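Local coordinates for exodeoxyribonuclease 10 (Escherichia coli, PDB 4FZX), which degrades single- and double-stranded DNA from the 3' end as a distributive, magnesium-dependent exonuclease of the DEDDh branch of the DnaQ family, at a contact of chain A with DNA. Residues are numbered along the deposited sequence; one frame, centred on the assembly and turned at random.

Contact 1: a contact of chain A with DNA. Residues 12, 81, 84, 87. With nucleotides of chain B.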
loop_
_atom_site.group_PDB
_atom_site.type_symbol
_atom_site.label_atom_id
_atom_site.label_comp_id
_atom_site.label_asym_id
_atom_site.label_seq_id
_atom_site.Cartn_x
_atom_site.Cartn_y
_atom_site.Cartn_z
ATOM N N LEU A 12 -23.961 25.295 6.831
ATOM C CA LEU A 12 -23.654 24.380 5.747
ATOM C C LEU A 12 -24.802 24.206 4.760
ATOM O O LEU A 12 -24.626 23.608 3.699
ATOM C CB LEU A 12 -23.187 23.038 6.293
ATOM C CG LEU A 12 -21.752 23.046 6.867
ATOM C CD1 LEU A 12 -21.430 21.731 7.550
ATOM C CD2 LEU A 12 -20.730 23.341 5.781
ATOM N N ASN A 81 -13.272 23.256 -2.550
ATOM C CA ASN A 81 -14.585 22.626 -2.510
ATOM C C ASN A 81 -15.658 23.397 -3.289
ATOM O O ASN A 81 -16.677 23.812 -2.731
ATOM C CB ASN A 81 -15.034 22.365 -1.070
ATOM C CG ASN A 81 -15.972 21.158 -0.962
ATOM O OD1 ASN A 81 -16.165 20.426 -1.934
ATOM N ND2 ASN A 81 -16.563 20.958 0.213
ATOM N N PHE A 84 -19.497 23.221 -2.792
ATOM C CA PHE A 84 -20.152 23.992 -1.752
ATOM C C PHE A 84 -20.629 25.320 -2.321
ATOM O O PHE A 84 -21.811 25.646 -2.243
ATOM C CB PHE A 84 -19.216 24.245 -0.578
ATOM C CG PHE A 84 -19.829 25.096 0.510
ATOM C CD1 PHE A 84 -20.787 24.565 1.375
ATOM C CD2 PHE A 84 -19.480 26.431 0.644
ATOM C CE1 PHE A 84 -21.344 25.343 2.386
ATOM C CE2 PHE A 84 -20.029 27.211 1.659
ATOM C CZ PHE A 84 -20.959 26.658 2.532
ATOM N N ARG A 87 -23.367 25.240 -4.847
ATOM C CA ARG A 87 -24.652 24.903 -4.269
ATOM C C ARG A 87 -25.310 26.148 -3.653
ATOM O O ARG A 87 -26.488 26.415 -3.886
ATOM C CB ARG A 87 -24.467 23.808 -3.210
ATOM C CG ARG A 87 -25.727 23.072 -2.821
ATOM C CD ARG A 87 -25.417 21.731 -2.126
ATOM N NE ARG A 87 -24.604 21.899 -0.920
ATOM C CZ ARG A 87 -23.380 21.392 -0.769
ATOM N NH1 ARG A 87 -22.814 20.681 -1.756
ATOM N NH2 ARG A 87 -22.707 21.609 0.360
ATOM P P DC B 16 -12.009 23.128 4.034
ATOM O OP1 DC B 16 -11.017 24.010 3.363
ATOM O OP2 DC B 16 -12.006 22.993 5.492
ATOM O "O5'" DC B 16 -13.499 23.574 3.633
ATOM C "C5'" DC B 16 -13.802 23.927 2.289
ATOM C "C4'" DC B 16 -15.276 24.247 2.153
ATOM O "O4'" DC B 16 -16.034 23.005 2.180
ATOM C "C3'" DC B 16 -15.877 25.077 3.284
ATOM O "O3'" DC B 16 -15.671 26.457 3.046
ATOM C "C2'" DC B 16 -17.353 24.728 3.151
ATOM C "C1'" DC B 16 -17.334 23.278 2.642
ATOM N N1 DC B 16 -17.727 22.227 3.642
ATOM C C2 DC B 16 -18.755 21.338 3.320
ATOM O O2 DC B 16 -19.308 21.443 2.223
ATOM N N3 DC B 16 -19.119 20.382 4.206
ATOM C C4 DC B 16 -18.487 20.299 5.374
ATOM N N4 DC B 16 -18.881 19.343 6.227
ATOM C C5 DC B 16 -17.432 21.196 5.723
ATOM C C6 DC B 16 -17.091 22.136 4.842
ATOM P P DT B 17 -15.232 27.474 4.220
ATOM O OP1 DT B 17 -14.838 28.715 3.542
ATOM O OP2 DT B 17 -14.266 26.791 5.094
ATOM O "O5'" DT B 17 -16.583 27.755 5.018
ATOM C "C5'" DT B 17 -17.690 28.291 4.309
ATOM C "C4'" DT B 17 -18.880 28.475 5.213
ATOM O "O4'" DT B 17 -19.366 27.180 5.620
ATOM C "C3'" DT B 17 -18.583 29.188 6.534
ATOM O "O3'" DT B 17 -18.617 30.603 6.358
ATOM C "C2'" DT B 17 -19.735 28.706 7.410
ATOM C "C1'" DT B 17 -19.983 27.287 6.893
ATOM N N1 DT B 17 -19.397 26.235 7.779
ATOM C C2 DT B 17 -20.127 25.748 8.857
ATOM O O2 DT B 17 -21.261 26.098 9.175
ATOM N N3 DT B 17 -19.490 24.774 9.559
ATOM C C4 DT B 17 -18.237 24.255 9.335
ATOM O O4 DT B 17 -17.765 23.404 10.078
ATOM C C5 DT B 17 -17.521 24.815 8.217
ATOM C C7 DT B 17 -16.128 24.346 7.901
ATOM C C6 DT B 17 -18.131 25.761 7.494
HETATM O O HOH W 1 -22.347 21.363 2.896
#

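Contact 2: a contact of chain A with DNA. Residues 104, 108-109, 112. With nucleotides of chain C; nucleotides of chain B.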
loop_
_atom_site.group_PDB
_atom_site.type_symbol
_atom_site.label_atom_id
_atom_site.label_comp_id
_atom_site.label_asym_id
_atom_site.label_seq_id
_atom_site.Cartn_x
_atom_site.Cartn_y
_atom_site.Cartn_z
ATOM N N ARG A 104 -6.229 16.819 -4.159
ATOM C CA ARG A 104 -6.334 15.402 -3.816
ATOM C C ARG A 104 -5.824 14.507 -4.945
ATOM O O ARG A 104 -5.203 13.471 -4.693
ATOM C CB ARG A 104 -7.769 15.027 -3.460
ATOM C CG ARG A 104 -8.276 15.675 -2.205
ATOM C CD ARG A 104 -9.654 15.165 -1.851
ATOM N NE ARG A 104 -9.602 13.860 -1.205
ATOM C CZ ARG A 104 -10.669 13.110 -0.942
ATOM N NH1 ARG A 104 -11.891 13.548 -1.240
ATOM N NH2 ARG A 104 -10.516 11.936 -0.342
ATOM N N PRO A 108 -2.305 12.824 -3.005
ATOM C CA PRO A 108 -3.266 11.980 -2.286
ATOM C C PRO A 108 -2.852 11.731 -0.834
ATOM O O PRO A 108 -1.650 11.705 -0.520
ATOM C CB PRO A 108 -3.251 10.662 -3.086
ATOM C CG PRO A 108 -1.926 10.640 -3.767
ATOM C CD PRO A 108 -1.586 12.083 -4.057
ATOM N N GLY A 109 -3.841 11.623 0.048
ATOM C CA GLY A 109 -3.592 11.294 1.452
ATOM C C GLY A 109 -3.053 12.449 2.278
ATOM O O GLY A 109 -2.892 12.331 3.482
ATOM N N TYR A 112 -6.422 18.133 3.274
ATOM C CA TYR A 112 -6.781 18.887 2.065
ATOM C C TYR A 112 -7.753 20.054 2.278
ATOM O O TYR A 112 -8.411 20.508 1.330
ATOM C CB TYR A 112 -7.263 17.947 0.946
ATOM C CG TYR A 112 -8.307 16.946 1.386
ATOM C CD1 TYR A 112 -7.952 15.639 1.710
ATOM C CD2 TYR A 112 -9.651 17.317 1.511
ATOM C CE1 TYR A 112 -8.908 14.717 2.126
ATOM C CE2 TYR A 112 -10.616 16.406 1.901
ATOM C CZ TYR A 112 -10.238 15.108 2.225
ATOM O OH TYR A 112 -11.188 14.193 2.626
ATOM P P DT C 2 -21.206 11.849 -6.026
ATOM O OP1 DT C 2 -21.316 11.847 -7.498
ATOM O OP2 DT C 2 -21.464 10.618 -5.249
ATOM O "O5'" DT C 2 -19.763 12.385 -5.615
ATOM C "C5'" DT C 2 -19.456 13.735 -5.914
ATOM C "C4'" DT C 2 -17.981 13.977 -5.731
ATOM O "O4'" DT C 2 -17.708 14.083 -4.319
ATOM C "C3'" DT C 2 -17.097 12.847 -6.235
ATOM O "O3'" DT C 2 -15.934 13.444 -6.763
ATOM C "C2'" DT C 2 -16.835 12.004 -4.981
ATOM C "C1'" DT C 2 -16.802 13.079 -3.902
ATOM N N1 DT C 2 -17.264 12.700 -2.540
ATOM C C2 DT C 2 -16.584 13.187 -1.445
ATOM O O2 DT C 2 -15.558 13.835 -1.529
ATOM N N3 DT C 2 -17.143 12.867 -0.227
ATOM C C4 DT C 2 -18.313 12.170 -0.003
ATOM O O4 DT C 2 -18.739 11.944 1.129
ATOM C C5 DT C 2 -18.988 11.706 -1.195
ATOM C C7 DT C 2 -20.258 10.917 -1.081
ATOM C C6 DT C 2 -18.451 12.004 -2.389
ATOM P P DC C 3 -14.830 12.585 -7.523
ATOM O OP1 DC C 3 -14.019 13.509 -8.346
ATOM O OP2 DC C 3 -15.519 11.435 -8.160
ATOM O "O5'" DC C 3 -13.905 12.077 -6.321
ATOM C "C5'" DC C 3 -13.073 12.997 -5.643
ATOM C "C4'" DC C 3 -12.262 12.271 -4.589
ATOM O "O4'" DC C 3 -13.094 11.950 -3.437
ATOM C "C3'" DC C 3 -11.662 10.945 -5.057
ATOM O "O3'" DC C 3 -10.333 10.872 -4.558
ATOM C "C2'" DC C 3 -12.584 9.899 -4.417
ATOM C "C1'" DC C 3 -12.895 10.590 -3.098
ATOM N N1 DC C 3 -14.098 10.115 -2.347
ATOM C C2 DC C 3 -14.168 10.399 -0.975
ATOM O O2 DC C 3 -13.219 10.987 -0.428
ATOM N N3 DC C 3 -15.263 10.013 -0.273
ATOM C C4 DC C 3 -16.265 9.381 -0.887
ATOM N N4 DC C 3 -17.314 9.021 -0.126
ATOM C C5 DC C 3 -16.222 9.092 -2.296
ATOM C C6 DC C 3 -15.133 9.478 -2.982
ATOM P P DA C 4 -9.183 10.057 -5.320
ATOM O OP1 DA C 4 -8.425 11.021 -6.153
ATOM O OP2 DA C 4 -9.796 8.858 -5.943
ATOM O "O5'" DA C 4 -8.278 9.595 -4.089
ATOM C "C5'" DA C 4 -7.702 10.605 -3.249
ATOM C "C4'" DA C 4 -7.252 10.055 -1.905
ATOM O "O4'" DA C 4 -8.410 9.815 -1.061
ATOM C "C3'" DA C 4 -6.475 8.741 -1.939
ATOM O "O3'" DA C 4 -5.525 8.720 -0.882
ATOM C "C2'" DA C 4 -7.566 7.699 -1.724
ATOM C "C1'" DA C 4 -8.530 8.427 -0.784
ATOM N N9 DA C 4 -9.929 8.016 -0.961
ATOM C C8 DA C 4 -10.555 7.698 -2.138
ATOM N N7 DA C 4 -11.813 7.338 -1.989
ATOM C C5 DA C 4 -12.023 7.432 -0.624
ATOM C C6 DA C 4 -13.151 7.183 0.174
ATOM N N6 DA C 4 -14.316 6.780 -0.329
ATOM N N1 DA C 4 -13.033 7.368 1.509
ATOM C C2 DA C 4 -11.856 7.781 2.004
ATOM N N3 DA C 4 -10.722 8.040 1.350
ATOM C C4 DA C 4 -10.875 7.843 0.028
ATOM P P DG B 13 -14.848 6.911 11.585
ATOM O OP1 DG B 13 -13.918 6.221 12.515
ATOM O OP2 DG B 13 -16.277 7.118 11.931
ATOM O "O5'" DG B 13 -14.248 8.354 11.307
ATOM C "C5'" DG B 13 -14.774 9.121 10.260
ATOM C "C4'" DG B 13 -13.620 9.637 9.437
ATOM O "O4'" DG B 13 -13.770 9.268 8.044
ATOM C "C3'" DG B 13 -13.503 11.141 9.456
ATOM O "O3'" DG B 13 -12.134 11.465 9.324
ATOM C "C2'" DG B 13 -14.348 11.542 8.250
ATOM C "C1'" DG B 13 -14.063 10.409 7.269
ATOM N N9 DG B 13 -15.166 10.080 6.368
ATOM C C8 DG B 13 -16.434 9.655 6.693
ATOM N N7 DG B 13 -17.184 9.412 5.651
ATOM C C5 DG B 13 -16.358 9.687 4.566
ATOM C C6 DG B 13 -16.617 9.638 3.170
ATOM O O6 DG B 13 -17.665 9.308 2.594
ATOM N N1 DG B 13 -15.503 10.019 2.409
ATOM C C2 DG B 13 -14.299 10.417 2.944
ATOM N N2 DG B 13 -13.340 10.753 2.072
ATOM N N3 DG B 13 -14.050 10.487 4.249
ATOM C C4 DG B 13 -15.120 10.107 4.993
ATOM P P DA B 14 -11.385 12.201 10.537
ATOM O OP1 DA B 14 -10.098 11.500 10.802
ATOM O OP2 DA B 14 -12.385 12.411 11.616
ATOM O "O5'" DA B 14 -11.087 13.637 9.914
ATOM C "C5'" DA B 14 -12.047 14.203 9.038
ATOM C "C4'" DA B 14 -11.341 14.775 7.831
ATOM O "O4'" DA B 14 -11.847 14.155 6.623
ATOM C "C3'" DA B 14 -11.582 16.266 7.671
ATOM O "O3'" DA B 14 -10.464 16.888 7.072
ATOM C "C2'" DA B 14 -12.825 16.322 6.790
ATOM C "C1'" DA B 14 -12.655 15.082 5.908
ATOM N N9 DA B 14 -13.937 14.462 5.563
ATOM C C8 DA B 14 -14.939 14.077 6.419
ATOM N N7 DA B 14 -15.994 13.588 5.811
ATOM C C5 DA B 14 -15.663 13.675 4.466
ATOM C C6 DA B 14 -16.358 13.325 3.294
ATOM N N6 DA B 14 -17.577 12.777 3.323
ATOM N N1 DA B 14 -15.746 13.542 2.103
ATOM C C2 DA B 14 -14.528 14.107 2.103
ATOM N N3 DA B 14 -13.791 14.493 3.139
ATOM C C4 DA B 14 -14.410 14.231 4.298
HETATM O O HOH W 2 -8.184 16.744 5.061
#

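Contact 1: a contact of chain A with DNA
Leu12 pushes its isobutyl group between the bases of DC16 and DT17, the last two modelled nucleotides of chain B, both unpaired. Methyl CD2 lies over the pyrimidine face of DC16, 3.6 Å from the ring centroid, and also over the face of DT17 at a slightly longer range; CG meets DT17 C2. With CG anti to the carbonyl carbon (chi1 -74°), the branch projects from the loop into the gap between the two rings, so the methyl, not the neighbouring base, faces each ring here. Phe84, on helix 82-88, packs tightly against the sugars. The deoxyribose C2' of DC16 stands over the centre of the phenyl ring, 3.6 Å above its plane, a CH-pi contact, while the far rim reaches the next sugar: CZ is 3.5 Å from the ring oxygen O4' of DT17, and CE2 touches C5'. Asn81 adds a polar hold from its amide: ND2 donates to DC16 O4' over 2.9 Å, nearly straight at 169° and within the amide plane. These contacts address sugars and base faces, which would suit an exonuclease that acts on 3' ends of varied sequence. The pyrimidine O2 side of DC16 is held more loosely. Arg87, kinked at its third side-chain torsion (58°), brings the guanidinium edge towards DC16 O2, but NH2 stays 3.9 Å away, too far for a direct bond, and little of its surface is hidden. A water takes up the looser side, lying at the edge of the Phe84 ring in its plane and bridging protein and base: it is 3.1 Å from DC16 O2 and 3.3 Å from the backbone carbonyl O of Leu12.

Contact 2: a contact of chain A with DNA
Arg104 and Tyr112 enter the minor groove of the duplex together, their flat groups nearly parallel and offset, in a DEDDh-family exonuclease that here binds the paired stem behind its 3' overhang. The two groups are packed together: Arg104 NE sits 3.5 Å above one face of the Tyr112 ring, offset toward the rim, and the phenol OH in turn lies over the centre of the guanidinium. Arg104, from helix 99-106, turns at its third torsion (79°) and presents its guanidinium end-on to DC3 of chain C. NH1 and NH2 both donate to the base carbonyl O2, at 3.0 Å and 2.9 Å, with the acceptor close to the guanidinium plane. That O2 also accepts from N2 of the paired DG13. NH2 reaches DA4 O4' as well, but weakly. An alanine at Arg104 would probably deprive DC3 O2 of both protein donors and leave the Tyr112 ring without the group packed on its face, freer to turn. Tyr112 points its hydroxyl at the opposite strand, where OH donates to N3 of DA14 over 2.7 Å, the acceptor lying in the plane of the ring at its edge. Over the ring's other face sits a water, which links the backbone N of Tyr112 to DA14 O3'. Pro108 brushes the sugar of DA4, its CB 3.7 Å from O3'.

Contacts 1 and 2 lie about 18 Å apart, measured between the centres of their C-alpha atoms, and share no residue. Chain B connects them: its unpaired 3' end occupies contact 1, while DA14, two nucleotides before DC16, is still paired with chain C at contact 2. The elements differ too, contact 1 using the Leu12 loop and helix 82-88, contact 2 helix 99-106 and the loop that follows. One face of a single subunit thus holds both the 3' overhang and the paired stem of the substrate, which probably helps direct the 3' terminus toward the metal-binding carboxylates Asp6, Glu8 and Asp139.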